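Local coordinates for AceL NrdHF-1-1 Intein (Metagenome, PDB 6ZGQ), which belongs to the class 3 split inteins, which excise themselves and join their flanking exteins by protein splicing, here as a linked, splice-inactive variant, at residues I77-G82 with I110-S115; K90-E93 with Y99-I102. All coordinates share one frame; numbering follows the deposited sequence.

Contact 1 (I77-G82 with I110-S115)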
loop_
_atom_site.group_PDB
_atom_site.type_symbol
_atom_site.label_atom_id
_atom_site.label_comp_id
_atom_site.label_asym_id
_atom_site.label_seq_id
_atom_site.Cartn_x
_atom_site.Cartn_y
_atom_site.Cartn_z
ATOM N N ILE A 77 0.332 -1.777 -6.375
ATOM C CA ILE A 77 0.803 -0.721 -7.281
ATOM C C ILE A 77 2.271 -1.024 -7.589
ATOM O O ILE A 77 3.063 -1.255 -6.667
ATOM C CB ILE A 77 0.626 0.681 -6.635
ATOM C CG1 ILE A 77 -0.852 0.937 -6.283
ATOM C CG2 ILE A 77 1.164 1.789 -7.534
ATOM C CD1 ILE A 77 -1.806 0.974 -7.463
ATOM N N TYR A 78 2.599 -1.092 -8.882
ATOM C CA TYR A 78 3.959 -1.368 -9.347
ATOM C C TYR A 78 4.207 -0.526 -10.594
ATOM O O TYR A 78 3.237 -0.031 -11.187
ATOM C CB TYR A 78 4.143 -2.870 -9.612
ATOM C CG TYR A 78 3.218 -3.461 -10.648
ATOM C CD1 TYR A 78 1.947 -3.899 -10.304
ATOM C CD2 TYR A 78 3.621 -3.597 -11.969
ATOM C CE1 TYR A 78 1.101 -4.448 -11.251
ATOM C CE2 TYR A 78 2.781 -4.141 -12.925
ATOM C CZ TYR A 78 1.521 -4.569 -12.559
ATOM O OH TYR A 78 0.676 -5.112 -13.492
ATOM N N GLU A 79 5.485 -0.342 -10.937
ATOM C CA GLU A 79 5.917 0.275 -12.196
ATOM C C GLU A 79 6.324 -0.851 -13.151
ATOM O O GLU A 79 6.938 -1.834 -12.706
ATOM C CB GLU A 79 7.093 1.241 -11.966
ATOM C CG GLU A 79 7.420 2.074 -13.201
ATOM C CD GLU A 79 8.543 3.078 -13.016
ATOM O OE1 GLU A 79 9.037 3.257 -11.881
ATOM O OE2 GLU A 79 8.930 3.698 -14.033
ATOM N N GLN A 80 5.924 -0.721 -14.420
ATOM C CA GLN A 80 6.374 -1.582 -15.528
ATOM C C GLN A 80 6.526 -0.694 -16.773
ATOM O O GLN A 80 5.600 0.069 -17.101
ATOM C CB GLN A 80 5.377 -2.716 -15.766
ATOM C CG GLN A 80 5.770 -3.662 -16.886
ATOM C CD GLN A 80 4.719 -4.719 -17.127
ATOM O OE1 GLN A 80 3.541 -4.519 -16.836
ATOM N NE2 GLN A 80 5.139 -5.855 -17.665
ATOM N N GLY A 81 7.675 -0.796 -17.451
ATOM C CA GLY A 81 8.105 0.215 -18.429
ATOM C C GLY A 81 8.211 1.553 -17.711
ATOM O O GLY A 81 8.809 1.620 -16.630
ATOM N N GLY A 82 7.599 2.594 -18.284
ATOM C CA GLY A 82 7.548 3.929 -17.675
ATOM C C GLY A 82 6.224 4.247 -16.993
ATOM O O GLY A 82 6.058 5.369 -16.504
ATOM N N ILE A 110 12.128 8.005 -4.805
ATOM C CA ILE A 110 11.555 6.738 -5.299
ATOM C C ILE A 110 12.674 5.734 -5.586
ATOM O O ILE A 110 13.589 6.046 -6.365
ATOM C CB ILE A 110 10.735 6.939 -6.594
ATOM C CG1 ILE A 110 9.611 7.961 -6.380
ATOM C CG2 ILE A 110 10.184 5.600 -7.076
ATOM C CD1 ILE A 110 8.738 8.172 -7.597
ATOM N N LYS A 111 12.580 4.550 -4.968
ATOM C CA LYS A 111 13.454 3.395 -5.236
ATOM C C LYS A 111 12.601 2.236 -5.742
ATOM O O LYS A 111 11.696 1.805 -5.028
ATOM C CB LYS A 111 14.195 2.957 -3.966
ATOM C CG LYS A 111 15.038 1.697 -4.158
ATOM C CD LYS A 111 16.158 1.583 -3.141
ATOM C CE LYS A 111 15.804 0.649 -1.998
ATOM N NZ LYS A 111 16.945 0.572 -1.051
ATOM N N ARG A 112 12.890 1.757 -6.957
ATOM C CA ARG A 112 12.123 0.694 -7.612
ATOM C C ARG A 112 12.886 -0.618 -7.423
ATOM O O ARG A 112 14.050 -0.704 -7.827
ATOM C CB ARG A 112 11.900 1.033 -9.094
ATOM C CG ARG A 112 11.063 2.292 -9.298
ATOM C CD ARG A 112 11.705 3.224 -10.307
ATOM N NE ARG A 112 10.920 4.441 -10.525
ATOM C CZ ARG A 112 11.255 5.661 -10.112
ATOM N NH1 ARG A 112 12.373 5.874 -9.426
ATOM N NH2 ARG A 112 10.454 6.683 -10.380
ATOM N N ILE A 113 12.245 -1.590 -6.761
ATOM C CA ILE A 113 12.832 -2.918 -6.487
ATOM C C ILE A 113 12.112 -3.970 -7.333
ATOM O O ILE A 113 10.894 -3.872 -7.508
ATOM C CB ILE A 113 12.793 -3.274 -4.979
ATOM C CG1 ILE A 113 11.367 -3.190 -4.408
ATOM C CG2 ILE A 113 13.732 -2.355 -4.208
ATOM C CD1 ILE A 113 11.101 -4.177 -3.297
ATOM N N LYS A 114 12.872 -4.933 -7.873
ATOM C CA LYS A 114 12.323 -6.039 -8.674
ATOM C C LYS A 114 11.327 -6.825 -7.818
ATOM O O LYS A 114 11.655 -7.177 -6.685
ATOM C CB LYS A 114 13.442 -6.959 -9.191
ATOM C CG LYS A 114 14.207 -6.402 -10.381
ATOM C CD LYS A 114 15.384 -7.278 -10.768
ATOM C CE LYS A 114 14.943 -8.532 -11.502
ATOM N NZ LYS A 114 16.095 -9.453 -11.709
ATOM N N SER A 115 10.118 -7.047 -8.354
ATOM C CA SER A 115 9.053 -7.791 -7.667
ATOM C C SER A 115 9.505 -9.230 -7.356
ATOM O O SER A 115 9.021 -9.816 -6.384
ATOM C CB SER A 115 7.764 -7.792 -8.490
ATOM O OG SER A 115 7.993 -8.235 -9.812
HETATM O O HOH W 1 8.106 6.193 -10.794
#

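Contact 2 (K90-E93 with Y99-I102)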
loop_
_atom_site.group_PDB
_atom_site.type_symbol
_atom_site.label_atom_id
_atom_site.label_comp_id
_atom_site.label_asym_id
_atom_site.label_seq_id
_atom_site.Cartn_x
_atom_site.Cartn_y
_atom_site.Cartn_z
ATOM N N LYS A 90 -4.136 -11.091 -4.992
ATOM C CA LYS A 90 -4.292 -12.524 -5.294
ATOM C C LYS A 90 -3.877 -12.882 -6.733
ATOM O O LYS A 90 -3.581 -14.055 -6.996
ATOM C CB LYS A 90 -5.739 -12.980 -5.035
ATOM C CG LYS A 90 -6.773 -12.392 -5.988
ATOM C CD LYS A 90 -8.185 -12.788 -5.602
ATOM C CE LYS A 90 -9.175 -12.485 -6.715
ATOM N NZ LYS A 90 -10.552 -12.325 -6.184
ATOM N N ASP A 91 -3.861 -11.889 -7.636
ATOM C CA ASP A 91 -3.540 -12.082 -9.062
ATOM C C ASP A 91 -2.080 -11.747 -9.394
ATOM O O ASP A 91 -1.615 -12.147 -10.461
ATOM C CB ASP A 91 -4.479 -11.246 -9.954
ATOM C CG ASP A 91 -5.922 -11.704 -9.865
ATOM O OD1 ASP A 91 -6.150 -12.930 -9.815
ATOM O OD2 ASP A 91 -6.819 -10.840 -9.827
ATOM N N PHE A 92 -1.370 -11.043 -8.498
ATOM C CA PHE A 92 -0.021 -10.520 -8.800
ATOM C C PHE A 92 0.966 -11.663 -9.034
ATOM O O PHE A 92 1.111 -12.545 -8.178
ATOM C CB PHE A 92 0.514 -9.579 -7.707
ATOM C CG PHE A 92 1.842 -8.951 -8.060
ATOM C CD1 PHE A 92 1.907 -7.832 -8.882
ATOM C CD2 PHE A 92 3.029 -9.502 -7.602
ATOM C CE1 PHE A 92 3.124 -7.269 -9.223
ATOM C CE2 PHE A 92 4.248 -8.944 -7.944
ATOM C CZ PHE A 92 4.297 -7.826 -8.758
ATOM N N GLU A 93 1.620 -11.635 -10.201
ATOM C CA GLU A 93 2.692 -12.573 -10.565
ATOM C C GLU A 93 3.990 -11.780 -10.728
ATOM O O GLU A 93 4.098 -10.948 -11.630
ATOM C CB GLU A 93 2.350 -13.349 -11.850
ATOM C CG GLU A 93 1.098 -14.222 -11.741
ATOM C CD GLU A 93 1.234 -15.442 -10.825
ATOM O OE1 GLU A 93 2.125 -15.470 -9.945
ATOM O OE2 GLU A 93 0.419 -16.384 -10.974
ATOM N N TYR A 99 8.180 -3.633 -10.895
ATOM C CA TYR A 99 8.908 -3.047 -9.761
ATOM C C TYR A 99 7.937 -2.443 -8.756
ATOM O O TYR A 99 7.081 -1.653 -9.157
ATOM C CB TYR A 99 9.852 -1.950 -10.267
ATOM C CG TYR A 99 10.876 -2.468 -11.241
ATOM C CD1 TYR A 99 10.579 -2.606 -12.592
ATOM C CD2 TYR A 99 12.137 -2.840 -10.808
ATOM C CE1 TYR A 99 11.517 -3.094 -13.487
ATOM C CE2 TYR A 99 13.079 -3.331 -11.691
ATOM C CZ TYR A 99 12.769 -3.454 -13.029
ATOM O OH TYR A 99 13.710 -3.940 -13.904
ATOM N N PHE A 100 8.067 -2.830 -7.478
ATOM C CA PHE A 100 7.361 -2.180 -6.362
ATOM C C PHE A 100 8.071 -0.859 -6.040
ATOM O O PHE A 100 9.265 -0.710 -6.352
ATOM C CB PHE A 100 7.287 -3.098 -5.129
ATOM C CG PHE A 100 6.366 -4.276 -5.302
ATOM C CD1 PHE A 100 5.022 -4.087 -5.587
ATOM C CD2 PHE A 100 6.842 -5.574 -5.162
ATOM C CE1 PHE A 100 4.170 -5.169 -5.733
ATOM C CE2 PHE A 100 6.000 -6.661 -5.325
ATOM C CZ PHE A 100 4.661 -6.457 -5.601
ATOM N N ILE A 101 7.328 0.076 -5.437
ATOM C CA ILE A 101 7.744 1.476 -5.260
ATOM C C ILE A 101 7.996 1.750 -3.769
ATOM O O ILE A 101 7.037 1.775 -2.989
ATOM C CB ILE A 101 6.670 2.440 -5.828
ATOM C CG1 ILE A 101 6.315 2.061 -7.277
ATOM C CG2 ILE A 101 7.138 3.893 -5.753
ATOM C CD1 ILE A 101 5.089 2.764 -7.834
ATOM N N ILE A 102 9.280 1.904 -3.401
ATOM C CA ILE A 102 9.749 2.296 -2.057
ATOM C C ILE A 102 10.045 3.805 -2.087
ATOM O O ILE A 102 10.544 4.313 -3.111
ATOM C CB ILE A 102 11.018 1.496 -1.637
ATOM C CG1 ILE A 102 10.719 -0.007 -1.541
ATOM C CG2 ILE A 102 11.584 1.990 -0.308
ATOM C CD1 ILE A 102 11.956 -0.873 -1.410
#

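Contact 1 (I77-G82 with I110-S115)
Glu79 and Arg112 carry this contact by themselves, one side chain from strand 75-80 meeting one from strand 109-114. The core of it is a salt bridge: Arg112 NE donates to Glu79 OE1 at 2.6 Å, with an N-H...O angle of 145°. The acceptor lies in the guanidinium plane at its NE edge and offers the syn lone pair, yet the carboxylate is turned by 68° against the guanidinium. The bridge rests on one hydrogen bond, with Glu79 OE2 4.1 Å from Arg112 NE. Glu79 reaches it with CG anti to the backbone N (chi1 -170°) and an extended chain beyond, while Arg112 bends at chi2 to bring NE round.

A water-mediated second link is doubtful, since the water oxygen lies only 2.4 Å from Arg112 NH2. In the Hint (Hedgehog/intein) fold expected of an intein, the bridge spans two strands of the antiparallel sheet that are not direct neighbours: strand 98-104 runs between them, and the 7.7 Å from Glu79 CA to Arg112 CA is spanned by side chains over that middle strand, on the side where Tyr99 touches Arg112.

Within the 110-115 segment, Ile110 CG2 covers one face of the guanidinium, 3.1 Å above its centre, and so limits its turning on that side. On the acidic side, Glu79 OE2 makes a separate salt bridge with Lys40, so the buried carboxylate is shared between two cations and is probably held ionised. A glutamine in place of Glu79 would probably cost Arg112 and Lys40 the negative charge they share.

Contact 2 (K90-E93 with Y99-I102)
Phe100 and Phe92 meet ring to ring, joining strand 98-104 to the loop that precedes it. Along the strand, Tyr99 directs its side chain away from the loop and touches Arg112 and Lys114 instead. Phe100 follows and makes the contact. With CG anti to the carbonyl carbon (chi1 -70°), its ring is placed so that CZ is the atom nearest to Phe92: it sits 3.4 Å from Phe92 CE2, over one face of the Phe92 ring and offset toward the rim. The side chains approach from opposite directions, with ring centroids 4.9 Å apart and planes inclined at 36°, an oblique aromatic pair. Further on, Ile101 and Ile102 turn to other partners, packing against Ile110 and Ile113 of strand 109-114.

Other partners extend the cluster: the ring of Phe66 stacks on Phe100, that of Tyr78 meets Phe92 edge-to-face, and Lys98 adds a cation-pi contact with Phe92. The loop between strands 83-88 and 98-104 is thereby tied to the sheet through aromatic side chains. No hydrogen bond crosses between the two segments, so their association depends on ring shape and dispersion, with a buried hydrocarbon surface holding an irregular loop against a regular strand.

How the contacts relate
Contacts 1 and 2 lie with their centres about 8 Å apart, and both involve one antiparallel sheet. Strand 98-104, which supplies half of contact 2, is the middle strand between 75-80 and 109-114, the two strands of contact 1. Backbone pairing joins them: Glu79 N lies 2.7 Å from Tyr99 O, and Lys111 N 2.8 Å from Ile102 O, both probable hydrogen bonds. In the sequence, both segments of contact 2 fall between the two segments of contact 1. Together the contacts join three adjacent strands and the loop before the middle one, all within one region of the Hint-type fold expected of an intein.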